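Local coordinates for probable CoA-transferase alpha subunit (Rhodococcus jostii, PDB 6COJ), which probably forms part of a CoA-transferase-family enzyme and binds a coenzyme A thioester carrying a spiro-bicyclic acyl group, at residues Asp61-Thr66 with Val81-Tyr86; Ile110-Met115 with Arg145-Asp150; Leu186-Gly191 with Glu224-Thr229; Asn192-Gly197 with Gln233-Asn238. The protein carries 1 engineered substitution. All blocks are in the same frame, centred on the assembly; numbering follows the deposited sequence.

The four contacts fall into two pairs on opposite sides of the chain's centre. Contacts 1 and 2, centres about 12 Å apart, share the parallel sheet: strands 81-86 and 111-114 are neighbours in it, with R113 N 2.8 Å from A84 O, and Y86 OH meets E114 OE1. Contacts 3 and 4, centres about 9 Å apart, share a small antiparallel sheet, where L186 O lies 2.8 Å from A194 N. Contacts 2 and 3 are the most distant pair, with centres about 40 Å apart. The bound thioester belongs to the first pair's side: it lies about 9 Å from the side chain of Y86 and about 10 Å from that of M115.

Contact 1: residues Asp61-Thr66 with Val81-Tyr86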
loop_
_atom_site.group_PDB
_atom_site.type_symbol
_atom_site.label_atom_id
_atom_site.label_comp_id
_atom_site.label_asym_id
_atom_site.label_seq_id
_atom_site.Cartn_x
_atom_site.Cartn_y
_atom_site.Cartn_z
ATOM N N ASP A 61 25.421 20.323 1.819
ATOM C CA ASP A 61 25.523 19.406 2.957
ATOM C C ASP A 61 24.235 18.599 3.136
ATOM O O ASP A 61 23.736 18.415 4.248
ATOM C CB ASP A 61 25.915 20.156 4.236
ATOM C CG ASP A 61 26.169 19.227 5.418
ATOM O OD1 ASP A 61 26.737 18.132 5.222
ATOM O OD2 ASP A 61 25.803 19.610 6.550
ATOM N N LEU A 62 23.692 18.107 2.029
ATOM C CA LEU A 62 22.395 17.443 2.044
ATOM C C LEU A 62 22.549 15.952 2.303
ATOM O O LEU A 62 23.534 15.320 1.914
ATOM C CB LEU A 62 21.686 17.634 0.706
ATOM C CG LEU A 62 21.291 19.082 0.392
ATOM C CD1 LEU A 62 20.674 19.169 -0.995
ATOM C CD2 LEU A 62 20.335 19.623 1.453
ATOM N N THR A 63 21.553 15.393 2.972
ATOM C CA THR A 63 21.377 13.954 3.031
ATOM C C THR A 63 20.222 13.650 2.089
ATOM O O THR A 63 19.127 14.189 2.265
ATOM C CB THR A 63 21.056 13.524 4.464
ATOM O OG1 THR A 63 22.198 13.769 5.298
ATOM C CG2 THR A 63 20.717 12.042 4.524
ATOM N N VAL A 64 20.475 12.846 1.061
ATOM C CA VAL A 64 19.507 12.619 -0.012
ATOM C C VAL A 64 18.972 11.197 0.082
ATOM O O VAL A 64 19.748 10.243 0.223
ATOM C CB VAL A 64 20.118 12.892 -1.400
ATOM C CG1 VAL A 64 19.072 12.665 -2.485
ATOM C CG2 VAL A 64 20.619 14.314 -1.475
ATOM N N VAL A 65 17.649 11.063 -0.005
ATOM C CA VAL A 65 16.963 9.768 -0.040
ATOM C C VAL A 65 16.297 9.671 -1.404
ATOM O O VAL A 65 15.463 10.519 -1.743
ATOM C CB VAL A 65 15.911 9.652 1.077
ATOM C CG1 VAL A 65 15.200 8.314 0.992
ATOM C CG2 VAL A 65 16.558 9.827 2.445
ATOM N N THR A 66 16.664 8.661 -2.192
ATOM C CA THR A 66 16.182 8.660 -3.569
ATOM C C THR A 66 16.354 7.287 -4.200
ATOM O O THR A 66 17.212 6.501 -3.794
ATOM C CB THR A 66 16.936 9.711 -4.398
ATOM O OG1 THR A 66 16.327 9.819 -5.693
ATOM C CG2 THR A 66 18.417 9.334 -4.549
ATOM N N VAL A 81 26.054 16.845 -1.711
ATOM C CA VAL A 81 25.609 15.626 -1.036
ATOM C C VAL A 81 26.663 15.205 -0.026
ATOM O O VAL A 81 27.842 15.033 -0.370
ATOM C CB VAL A 81 25.334 14.499 -2.040
ATOM C CG1 VAL A 81 24.831 13.251 -1.313
ATOM C CG2 VAL A 81 24.335 14.963 -3.083
ATOM N N THR A 82 26.248 15.056 1.227
ATOM C CA THR A 82 27.095 14.505 2.277
ATOM C C THR A 82 26.822 13.028 2.507
ATOM O O THR A 82 27.756 12.246 2.710
ATOM C CB THR A 82 26.850 15.268 3.584
ATOM O OG1 THR A 82 27.230 16.634 3.410
ATOM C CG2 THR A 82 27.666 14.677 4.736
ATOM N N LYS A 83 25.553 12.637 2.475
ATOM C CA LYS A 83 25.142 11.281 2.777
ATOM C C LYS A 83 23.988 10.944 1.846
ATOM O O LYS A 83 23.167 11.810 1.526
ATOM C CB LYS A 83 24.703 11.192 4.245
ATOM C CG LYS A 83 24.474 9.783 4.768
ATOM C CD LYS A 83 24.254 9.812 6.272
ATOM C CE LYS A 83 24.088 8.405 6.842
ATOM N NZ LYS A 83 23.742 8.400 8.298
ATOM N N ALA A 84 23.947 9.700 1.385
ATOM C CA ALA A 84 22.918 9.297 0.436
ATOM C C ALA A 84 22.337 7.952 0.833
ATOM O O ALA A 84 23.083 7.000 1.080
ATOM C CB ALA A 84 23.471 9.247 -0.998
ATOM N N TYR A 85 21.004 7.890 0.883
ATOM C CA TYR A 85 20.236 6.670 1.088
ATOM C C TYR A 85 19.554 6.353 -0.236
ATOM O O TYR A 85 18.759 7.161 -0.721
ATOM C CB TYR A 85 19.153 6.920 2.139
ATOM C CG TYR A 85 19.642 7.148 3.555
ATOM C CD1 TYR A 85 20.211 8.358 3.935
ATOM C CD2 TYR A 85 19.517 6.153 4.516
ATOM C CE1 TYR A 85 20.657 8.564 5.235
ATOM C CE2 TYR A 85 19.953 6.353 5.819
ATOM C CZ TYR A 85 20.523 7.564 6.168
ATOM O OH TYR A 85 20.965 7.790 7.451
ATOM N N TYR A 86 19.841 5.184 -0.816
ATOM C CA TYR A 86 19.304 4.898 -2.148
ATOM C C TYR A 86 19.231 3.396 -2.362
ATOM O O TYR A 86 20.000 2.632 -1.767
ATOM C CB TYR A 86 20.171 5.538 -3.258
ATOM C CG TYR A 86 21.628 5.114 -3.177
ATOM C CD1 TYR A 86 22.535 5.822 -2.401
ATOM C CD2 TYR A 86 22.076 3.973 -3.833
ATOM C CE1 TYR A 86 23.859 5.423 -2.298
ATOM C CE2 TYR A 86 23.394 3.556 -3.722
ATOM C CZ TYR A 86 24.269 4.275 -2.948
ATOM O OH TYR A 86 25.578 3.876 -2.838
#
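The Y85 ring stands beside strand 62-65 and meets it at an edge: T63 CG2 comes near the ring plane, 3.6 Å from Y85 CE1, and V64 O lies at the same rim. V65 CG2 reaches Y85 CB obliquely, and W148 meets the ring with its plane turned by about 75°. The Y85 hydroxyl bonds to E151 and takes a hydrogen bond from the extended chain of K83, whose NZ also pairs with E151. The Y86 ring swings away from strand 62-65, packs edge-to-face with F101 and bonds through OH to E114. Between the backbones the pairing is parallel. The N-H of Y85 points nearly along the C=O of V64, 2.7 Å from N to O, and T66 N meets Y85 O at 3.0 Å in the same end-on fashion. At the other end, L62 O takes T82 N at 2.8 Å and, weakly, K83 N; this doubling marks a beta bulge, where the register slips by one residue. There T82 OG1, set beside its own backbone N, donates a very short bond of 2.4 Å to the anti lone pair of D61 OD1. An alanine in place of T82 would lose that hydroxyl and would probably leave the D61 carboxylate less firmly held beside the bulge. V64 CG2 and V81 CG2 touch on the face opposite T63, K83, V65 and Y85. Helix 70-77 joins the two strands as a beta-alpha-beta unit and packs L72 and L75 on V81; strand 35-38 flanks strand 62-65, and strand 111-114 flanks strand 81-86.

Contact 2: residues Ile110-Met115 with Arg145-Asp150; sequences IAVREM and RRFWGD
One hydrogen bond joins the strand to the helix end: W148 NE1 donates to E114 O, 3.0 Å away. The acceptor lies close to the indole plane, but the N-H reaches it from above the carbonyl plane and is bent to 139°. Within the strand segment, R113 curls back at chi2 (-63°) so that NH1 bonds V112 O at 2.9 Å in the guanidinium plane; its NE forms a salt bridge with E151. Two CH-pi contacts put strand methylenes over aromatic faces. E114 CB sits almost exactly above the centre of the F147 ring, 3.7 Å from its centroid, while R113 CB lies over the five-membered ring of W148, offset toward the rim. Beyond CB the extended E114 chain runs on across F147, bringing OE2 to 3.5 Å from CE2 with the carboxylate tilted 33° from the ring. Both carboxylate oxygens have partners beyond the contact: OE1 meets Y86 OH, and OE2 a polar side chain on a chain of another protein. At the edge of the indole, M115 SD lies 5.4 Å from the centroid of the W148 six-membered ring, a Met-aromatic contact, and its CE packs on CZ2. Apolar packing is completed by V112 CG2, which lies 3.7 Å from F147 CD1. E114 N is buried here without a partner. G149 ends the helix with positive phi, its N bonded to R145 O. Strand 111-114 is the outermost, within this chain, of the parallel alpha/beta sheet; the end of helix 144-148 packs against it, and the chain leads on to the pocket residue A117.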
loop_
_atom_site.group_PDB
_atom_site.type_symbol
_atom_site.label_atom_id
_atom_site.label_comp_id
_atom_site.label_asym_id
_atom_site.label_seq_id
_atom_site.Cartn_x
_atom_site.Cartn_y
_atom_site.Cartn_z
ATOM N N ILE A 110 30.987 10.975 -0.438
ATOM C CA ILE A 110 29.679 10.806 0.177
ATOM C C ILE A 110 29.690 9.553 1.040
ATOM O O ILE A 110 30.333 8.553 0.699
ATOM C CB ILE A 110 28.537 10.771 -0.866
ATOM C CG1 ILE A 110 28.697 9.602 -1.835
ATOM C CG2 ILE A 110 28.476 12.090 -1.643
ATOM C CD1 ILE A 110 27.531 9.499 -2.860
ATOM N N ALA A 111 29.005 9.621 2.177
ATOM C CA ALA A 111 28.753 8.442 2.991
ATOM C C ALA A 111 27.470 7.824 2.466
ATOM O O ALA A 111 26.483 8.535 2.259
ATOM C CB ALA A 111 28.572 8.840 4.455
ATOM N N VAL A 112 27.480 6.523 2.213
ATOM C CA VAL A 112 26.319 5.875 1.606
ATOM C C VAL A 112 25.626 4.951 2.594
ATOM O O VAL A 112 26.273 4.219 3.355
ATOM C CB VAL A 112 26.605 5.167 0.263
ATOM C CG1 VAL A 112 27.182 6.154 -0.762
ATOM C CG2 VAL A 112 27.528 3.979 0.451
ATOM N N ARG A 113 24.293 5.000 2.572
ATOM C CA ARG A 113 23.465 3.967 3.183
ATOM C C ARG A 113 22.688 3.290 2.061
ATOM O O ARG A 113 21.454 3.388 1.964
ATOM C CB ARG A 113 22.567 4.553 4.266
ATOM C CG ARG A 113 23.341 5.164 5.428
ATOM C CD ARG A 113 24.178 4.124 6.199
ATOM N NE ARG A 113 24.918 4.753 7.287
ATOM C CZ ARG A 113 26.157 5.218 7.175
ATOM N NH1 ARG A 113 26.809 5.095 6.025
ATOM N NH2 ARG A 113 26.739 5.790 8.218
ATOM N N GLU A 114 23.441 2.623 1.195
ATOM C CA GLU A 114 22.886 1.856 0.096
ATOM C C GLU A 114 22.033 0.726 0.659
ATOM O O GLU A 114 22.358 0.138 1.697
ATOM C CB GLU A 114 24.062 1.306 -0.722
ATOM C CG GLU A 114 23.670 0.539 -1.963
ATOM C CD GLU A 114 24.860 0.260 -2.857
ATOM O OE1 GLU A 114 25.662 1.185 -3.079
ATOM O OE2 GLU A 114 24.999 -0.888 -3.324
ATOM N N MET A 115 20.923 0.436 -0.013
ATOM C CA MET A 115 19.990 -0.547 0.519
ATOM C C MET A 115 19.259 -1.227 -0.624
ATOM O O MET A 115 19.253 -0.745 -1.759
ATOM C CB MET A 115 18.994 0.107 1.481
ATOM C CG MET A 115 18.003 1.040 0.800
ATOM S SD MET A 115 16.961 1.929 1.983
ATOM C CE MET A 115 17.809 3.514 2.043
ATOM N N ARG A 145 23.952 -4.895 5.255
ATOM C CA ARG A 145 24.307 -4.818 6.673
ATOM C C ARG A 145 25.587 -4.021 6.887
ATOM O O ARG A 145 25.689 -3.246 7.843
ATOM C CB ARG A 145 24.477 -6.220 7.264
ATOM C CG ARG A 145 23.248 -7.110 7.144
ATOM C CD ARG A 145 22.022 -6.486 7.804
ATOM N NE ARG A 145 22.211 -6.133 9.207
ATOM C CZ ARG A 145 22.071 -6.979 10.221
ATOM N NH1 ARG A 145 21.747 -8.247 9.996
ATOM N NH2 ARG A 145 22.259 -6.564 11.470
ATOM N N ARG A 146 26.573 -4.230 6.037
ATOM C CA ARG A 146 27.865 -3.536 6.169
ATOM C C ARG A 146 27.825 -2.088 5.736
ATOM O O ARG A 146 28.525 -1.305 6.266
ATOM C CB ARG A 146 28.935 -4.242 5.396
ATOM C CG ARG A 146 29.268 -5.598 5.896
ATOM C CD ARG A 146 30.760 -5.870 5.834
ATOM N NE ARG A 146 31.476 -5.807 4.549
ATOM C CZ ARG A 146 32.405 -4.887 4.271
ATOM N NH1 ARG A 146 33.062 -4.948 3.137
ATOM N NH2 ARG A 146 32.668 -3.871 5.111
ATOM N N PHE A 147 27.019 -1.763 4.735
ATOM C CA PHE A 147 26.844 -0.359 4.378
ATOM C C PHE A 147 26.343 0.452 5.569
ATOM O O PHE A 147 26.734 1.612 5.750
ATOM C CB PHE A 147 25.843 -0.217 3.227
ATOM C CG PHE A 147 26.426 -0.432 1.858
ATOM C CD1 PHE A 147 27.396 0.426 1.350
ATOM C CD2 PHE A 147 25.960 -1.458 1.050
ATOM C CE1 PHE A 147 27.911 0.232 0.085
ATOM C CE2 PHE A 147 26.462 -1.656 -0.219
ATOM C CZ PHE A 147 27.447 -0.803 -0.711
ATOM N N TRP A 148 25.466 -0.135 6.386
ATOM C CA TRP A 148 24.799 0.594 7.456
ATOM C C TRP A 148 25.417 0.387 8.824
ATOM O O TRP A 148 25.257 1.252 9.692
ATOM C CB TRP A 148 23.346 0.148 7.569
ATOM C CG TRP A 148 22.445 0.570 6.473
ATOM C CD1 TRP A 148 22.513 0.199 5.159
ATOM C CD2 TRP A 148 21.287 1.407 6.600
ATOM N NE1 TRP A 148 21.470 0.766 4.460
ATOM C CE2 TRP A 148 20.709 1.512 5.323
ATOM C CE3 TRP A 148 20.697 2.093 7.671
ATOM C CZ2 TRP A 148 19.556 2.260 5.090
ATOM C CZ3 TRP A 148 19.564 2.849 7.433
ATOM C CH2 TRP A 148 19.003 2.920 6.152
ATOM N N GLY A 149 26.091 -0.741 9.052
ATOM C CA GLY A 149 26.547 -1.042 10.400
ATOM C C GLY A 149 25.420 -0.970 11.414
ATOM O O GLY A 149 24.297 -1.432 11.167
ATOM N N ASP A 150 25.706 -0.343 12.562
ATOM C CA ASP A 150 24.751 -0.320 13.667
ATOM C C ASP A 150 23.565 0.607 13.420
ATOM O O ASP A 150 22.644 0.632 14.246
ATOM C CB ASP A 150 25.452 0.022 14.988
ATOM C CG ASP A 150 24.583 -0.274 16.204
ATOM O OD1 ASP A 150 24.037 -1.398 16.287
ATOM O OD2 ASP A 150 24.439 0.619 17.069
#

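Contact 3: residues Leu186-Gly191 with Glu224-Thr229. With SO4 (sulfate ion), chain D.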
loop_
_atom_site.group_PDB
_atom_site.type_symbol
_atom_site.label_atom_id
_atom_site.label_comp_id
_atom_site.label_asym_id
_atom_site.label_seq_id
_atom_site.Cartn_x
_atom_site.Cartn_y
_atom_site.Cartn_z
ATOM N N LEU A 186 0.035 17.037 -13.451
ATOM C CA LEU A 186 -1.062 17.985 -13.389
ATOM C C LEU A 186 -1.376 18.232 -11.928
ATOM O O LEU A 186 -1.305 17.308 -11.114
ATOM C CB LEU A 186 -2.297 17.382 -14.070
ATOM C CG LEU A 186 -3.378 18.330 -14.562
ATOM C CD1 LEU A 186 -2.808 19.297 -15.595
ATOM C CD2 LEU A 186 -4.479 17.499 -15.172
ATOM N N GLY A 187 -1.741 19.460 -11.596
ATOM C CA GLY A 187 -2.113 19.751 -10.224
ATOM C C GLY A 187 -2.834 21.075 -10.139
ATOM O O GLY A 187 -2.831 21.863 -11.086
ATOM N N ASP A 188 -3.443 21.315 -8.977
ATOM C CA ASP A 188 -4.111 22.577 -8.694
ATOM C C ASP A 188 -3.249 23.425 -7.752
ATOM O O ASP A 188 -2.183 22.997 -7.293
ATOM C CB ASP A 188 -5.572 22.340 -8.272
ATOM C CG ASP A 188 -5.734 21.813 -6.840
ATOM O OD1 ASP A 188 -4.758 21.814 -6.050
ATOM O OD2 ASP A 188 -6.849 21.322 -6.550
ATOM N N LYS A 189 -3.701 24.660 -7.491
ATOM C CA LYS A 189 -2.915 25.577 -6.670
ATOM C C LYS A 189 -2.911 25.200 -5.203
ATOM O O LYS A 189 -2.210 25.852 -4.421
ATOM C CB LYS A 189 -3.412 27.014 -6.843
ATOM C CG LYS A 189 -4.834 27.253 -6.363
ATOM C CD LYS A 189 -5.203 28.697 -6.679
ATOM C CE LYS A 189 -6.610 29.045 -6.276
ATOM N NZ LYS A 189 -6.915 30.444 -6.710
ATOM N N HIS A 190 -3.669 24.171 -4.809
ATOM C CA HIS A 190 -3.736 23.738 -3.423
ATOM C C HIS A 190 -2.923 22.482 -3.156
ATOM O O HIS A 190 -2.851 22.045 -2.004
ATOM C CB HIS A 190 -5.192 23.480 -3.022
ATOM C CG HIS A 190 -6.140 24.568 -3.413
ATOM N ND1 HIS A 190 -6.070 25.845 -2.901
ATOM C CD2 HIS A 190 -7.201 24.555 -4.253
ATOM C CE1 HIS A 190 -7.035 26.580 -3.426
ATOM N NE2 HIS A 190 -7.742 25.817 -4.244
ATOM N N GLY A 191 -2.342 21.870 -4.186
ATOM C CA GLY A 191 -1.550 20.677 -4.002
ATOM C C GLY A 191 -2.225 19.372 -4.381
ATOM O O GLY A 191 -1.565 18.329 -4.324
ATOM N N GLU A 224 -11.484 21.465 -10.492
ATOM C CA GLU A 224 -12.480 20.743 -11.256
ATOM C C GLU A 224 -11.925 20.252 -12.586
ATOM O O GLU A 224 -12.290 19.165 -13.046
ATOM C CB GLU A 224 -13.733 21.593 -11.413
ATOM C CG GLU A 224 -14.740 20.928 -12.278
ATOM C CD GLU A 224 -15.560 19.887 -11.511
ATOM O OE1 GLU A 224 -16.567 19.446 -12.077
ATOM O OE2 GLU A 224 -15.186 19.491 -10.372
ATOM N N GLU A 225 -11.024 21.015 -13.203
ATOM C CA GLU A 225 -10.376 20.522 -14.409
ATOM C C GLU A 225 -9.508 19.307 -14.104
ATOM O O GLU A 225 -9.522 18.322 -14.850
ATOM C CB GLU A 225 -9.549 21.639 -15.049
ATOM C CG GLU A 225 -8.899 21.195 -16.328
ATOM C CD GLU A 225 -8.239 22.320 -17.098
ATOM O OE1 GLU A 225 -8.292 23.490 -16.660
ATOM O OE2 GLU A 225 -7.660 22.012 -18.151
ATOM N N LEU A 226 -8.755 19.356 -13.004
ATOM C CA LEU A 226 -7.907 18.229 -12.618
ATOM C C LEU A 226 -8.711 16.939 -12.486
ATOM O O LEU A 226 -8.344 15.905 -13.058
ATOM C CB LEU A 226 -7.192 18.553 -11.304
ATOM C CG LEU A 226 -6.451 17.412 -10.604
ATOM C CD1 LEU A 226 -5.242 17.003 -11.423
ATOM C CD2 LEU A 226 -6.025 17.842 -9.202
ATOM N N VAL A 227 -9.805 16.976 -11.718
ATOM C CA VAL A 227 -10.521 15.746 -11.394
ATOM C C VAL A 227 -11.330 15.245 -12.580
ATOM O O VAL A 227 -11.701 14.068 -12.613
ATOM C CB VAL A 227 -11.370 15.880 -10.113
ATOM C CG1 VAL A 227 -10.491 16.306 -8.939
ATOM C CG2 VAL A 227 -12.519 16.859 -10.317
ATOM N N LYS A 228 -11.616 16.103 -13.562
ATOM C CA LYS A 228 -12.289 15.641 -14.766
ATOM C C LYS A 228 -11.325 15.138 -15.835
ATOM O O LYS A 228 -11.775 14.551 -16.826
ATOM C CB LYS A 228 -13.211 16.735 -15.334
ATOM C CG LYS A 228 -14.421 17.011 -14.465
ATOM C CD LYS A 228 -15.456 15.907 -14.646
ATOM C CE LYS A 228 -16.748 16.223 -13.912
ATOM N NZ LYS A 228 -16.528 17.229 -12.831
ATOM N N THR A 229 -10.021 15.333 -15.652
ATOM C CA THR A 229 -9.017 14.931 -16.631
ATOM C C THR A 229 -8.452 13.540 -16.373
ATOM O O THR A 229 -8.112 12.829 -17.328
ATOM C CB THR A 229 -7.877 15.958 -16.646
ATOM O OG1 THR A 229 -8.409 17.235 -17.010
ATOM C CG2 THR A 229 -6.789 15.567 -17.643
HETATM S S SO4 D . -9.913 29.746 -4.368
HETATM O O1 SO4 D . -8.923 30.708 -4.840
HETATM O O2 SO4 D . -9.301 28.863 -3.377
HETATM O O3 SO4 D . -11.027 30.472 -3.761
HETATM O O4 SO4 D . -10.397 28.953 -5.494
#
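L186 carries the contact, pointing from its strand toward the helix. Its CB lies 4.0 Å from L226 CD1, and CG, anti to the backbone N (chi1 -159°), comes near the same methyl. At the tip, CD2 touches two partners: L226 CD1 at 3.9 Å and T229 CG2, also at 3.9 Å. The two leucines slide past each other in opposite directions, whereas T229 crosses L186 at about a right angle. T229 can offer its methyl because its OG1 is turned back to E225 O, 2.7 Å away, inside the helix. L226 sends its other methyl, CD2, to within 4.3 Å of D188 N, so the leucine reaches from L186 to D188. D188 begins a type I turn that closes at G191, whose backbone angles would press a side chain against the preceding carbonyl. D188 OD1 accepts H190 N at 2.9 Å from above the carboxylate plane, which makes an Asx turn, and OD2 is gripped by T223 OG1 and N192 ND2. That carboxylate therefore links the turn to the beginning of the helix. K189 CG rests over the face of the H190 imidazole, whose ND1 bonds R17 O, and K189 NZ bonds O1 of a sulfate at 2.8 Å, an ion probably taken from the crystallisation liquor and also held by S15. The whole is a beta hairpin, strands 186-187 and 193-194 with an Asx turn between them, packed against helix 223-229 chiefly through L186 and L226, with T229 at the side.

Contact 4: residues Asn192-Gly197 with Gln233-Asn238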
loop_
_atom_site.group_PDB
_atom_site.type_symbol
_atom_site.label_atom_id
_atom_site.label_comp_id
_atom_site.label_asym_id
_atom_site.label_seq_id
_atom_site.Cartn_x
_atom_site.Cartn_y
_atom_site.Cartn_z
ATOM N N ASN A 192 -3.513 19.371 -4.726
ATOM C CA ASN A 192 -4.059 18.177 -5.351
ATOM C C ASN A 192 -3.312 17.936 -6.651
ATOM O O ASN A 192 -3.076 18.876 -7.416
ATOM C CB ASN A 192 -5.550 18.354 -5.601
ATOM C CG ASN A 192 -6.332 18.536 -4.328
ATOM O OD1 ASN A 192 -6.277 17.702 -3.409
ATOM N ND2 ASN A 192 -7.053 19.654 -4.242
ATOM N N ALA A 193 -2.884 16.695 -6.881
ATOM C CA ALA A 193 -2.014 16.462 -8.030
ATOM C C ALA A 193 -2.113 15.023 -8.513
ATOM O O ALA A 193 -2.418 14.100 -7.741
ATOM C CB ALA A 193 -0.554 16.836 -7.751
ATOM N N ALA A 194 -1.829 14.844 -9.803
ATOM C CA ALA A 194 -2.009 13.566 -10.466
ATOM C C ALA A 194 -0.806 13.230 -11.332
ATOM O O ALA A 194 -0.113 14.115 -11.856
ATOM C CB ALA A 194 -3.256 13.555 -11.349
ATOM N N TYR A 195 -0.576 11.934 -11.497
ATOM C CA TYR A 195 0.289 11.430 -12.547
ATOM C C TYR A 195 -0.554 10.934 -13.715
ATOM O O TYR A 195 -1.709 10.522 -13.556
ATOM C CB TYR A 195 1.191 10.299 -12.039
ATOM C CG TYR A 195 0.497 8.965 -11.827
ATOM C CD1 TYR A 195 -0.247 8.722 -10.680
ATOM C CD2 TYR A 195 0.600 7.943 -12.773
ATOM C CE1 TYR A 195 -0.879 7.486 -10.472
ATOM C CE2 TYR A 195 -0.028 6.721 -12.583
ATOM C CZ TYR A 195 -0.768 6.494 -11.431
ATOM O OH TYR A 195 -1.368 5.266 -11.241
ATOM N N THR A 196 0.038 10.998 -14.894
ATOM C CA THR A 196 -0.483 10.382 -16.098
ATOM C C THR A 196 0.604 9.457 -16.615
ATOM O O THR A 196 1.797 9.755 -16.504
ATOM C CB THR A 196 -0.832 11.434 -17.161
ATOM O OG1 THR A 196 0.349 12.167 -17.506
ATOM C CG2 THR A 196 -1.875 12.404 -16.636
ATOM N N GLY A 197 0.198 8.334 -17.152
ATOM C CA GLY A 197 1.138 7.323 -17.569
ATOM C C GLY A 197 1.016 6.087 -16.698
ATOM O O GLY A 197 0.063 5.915 -15.931
ATOM N N GLN A 233 -8.015 7.254 -9.282
ATOM C CA GLN A 233 -6.859 6.533 -8.771
ATOM C C GLN A 233 -5.553 7.254 -9.077
ATOM O O GLN A 233 -4.526 6.966 -8.449
ATOM C CB GLN A 233 -6.839 5.125 -9.374
ATOM C CG GLN A 233 -7.990 4.192 -8.930
ATOM C CD GLN A 233 -9.329 4.448 -9.629
ATOM O OE1 GLN A 233 -9.420 5.243 -10.565
ATOM N NE2 GLN A 233 -10.372 3.764 -9.172
ATOM N N ASN A 234 -5.567 8.181 -10.027
ATOM C CA ASN A 234 -4.374 8.925 -10.390
ATOM C C ASN A 234 -4.160 10.147 -9.509
ATOM O O ASN A 234 -3.104 10.783 -9.607
ATOM C CB ASN A 234 -4.487 9.367 -11.856
ATOM C CG ASN A 234 -4.468 8.200 -12.835
ATOM O OD1 ASN A 234 -5.432 7.440 -12.930
ATOM N ND2 ASN A 234 -3.382 8.078 -13.597
ATOM N N LEU A 235 -5.133 10.483 -8.657
ATOM C CA LEU A 235 -5.033 11.643 -7.769
ATOM C C LEU A 235 -4.235 11.235 -6.537
ATOM O O LEU A 235 -4.787 10.928 -5.475
ATOM C CB LEU A 235 -6.420 12.159 -7.397
ATOM C CG LEU A 235 -7.329 12.590 -8.553
ATOM C CD1 LEU A 235 -8.754 12.825 -8.088
ATOM C CD2 LEU A 235 -6.766 13.848 -9.207
ATOM N N ILE A 236 -2.911 11.209 -6.694
ATOM C CA ILE A 236 -2.064 10.635 -5.652
ATOM C C ILE A 236 -1.679 11.615 -4.548
ATOM O O ILE A 236 -1.279 11.172 -3.465
ATOM C CB ILE A 236 -0.839 9.867 -6.184
ATOM C CG1 ILE A 236 0.141 10.808 -6.895
ATOM C CG2 ILE A 236 -1.282 8.687 -7.083
ATOM C CD1 ILE A 236 1.483 10.134 -7.213
ATOM N N LEU A 237 -1.770 12.922 -4.780
ATOM C CA LEU A 237 -1.543 13.891 -3.716
ATOM C C LEU A 237 -2.836 14.630 -3.410
ATOM O O LEU A 237 -3.538 15.078 -4.328
ATOM C CB LEU A 237 -0.470 14.911 -4.098
ATOM C CG LEU A 237 0.904 14.381 -4.535
ATOM C CD1 LEU A 237 1.910 15.521 -4.676
ATOM C CD2 LEU A 237 1.452 13.345 -3.581
ATOM N N ASN A 238 -3.137 14.767 -2.126
ATOM C CA ASN A 238 -4.212 15.624 -1.651
ATOM C C ASN A 238 -3.603 16.830 -0.931
ATOM O O ASN A 238 -2.381 16.941 -0.798
ATOM C CB ASN A 238 -5.221 14.820 -0.811
ATOM C CG ASN A 238 -4.624 14.275 0.477
ATOM O OD1 ASN A 238 -3.905 14.978 1.188
ATOM N ND2 ASN A 238 -4.908 13.015 0.771
HETATM O O HOH W 1 -2.645 5.004 -8.820
HETATM O O HOH W 2 -2.607 5.944 -15.718
#
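The hollow between N234 and I236 is filled by the Y195 ring. Its CG occupies the crowded position between backbone N and carbonyl carbon (chi1 75°); N234 ND2 sits 3.7 Å above one face of the Y195 ring, offset toward the rim, while I236 CG2 meets the edge 3.6 Å from Y195 CE1. The same ND2 donates to Y195 O at 3.0 Å, and a water joins it to G197 O. A193 CB lies 4.1 Å from L237 CB on one side of the sheet, and A194 CB nestles against L235 CD2 and N234 O on the other. I236 and L237 both face A193, a classic beta bulge. Around it A193 N donates to L237 O at 3.1 Å, and A193 O receives L237 N in an almost straight bond. Y195 OH shares a water with Q233 O and bonds Q233 NE2 of the second subunit. An alanine in place of Y195 would lose ring and hydroxyl, and would probably loosen the packing of N234 and I236 and weaken the link to that Q233. Backbone bonds and the A193-L237 contact thus hold the strands, the N234 amide extends the link past them, and reciprocal Y195-Q233 bonds imply a polar tie between the two copies.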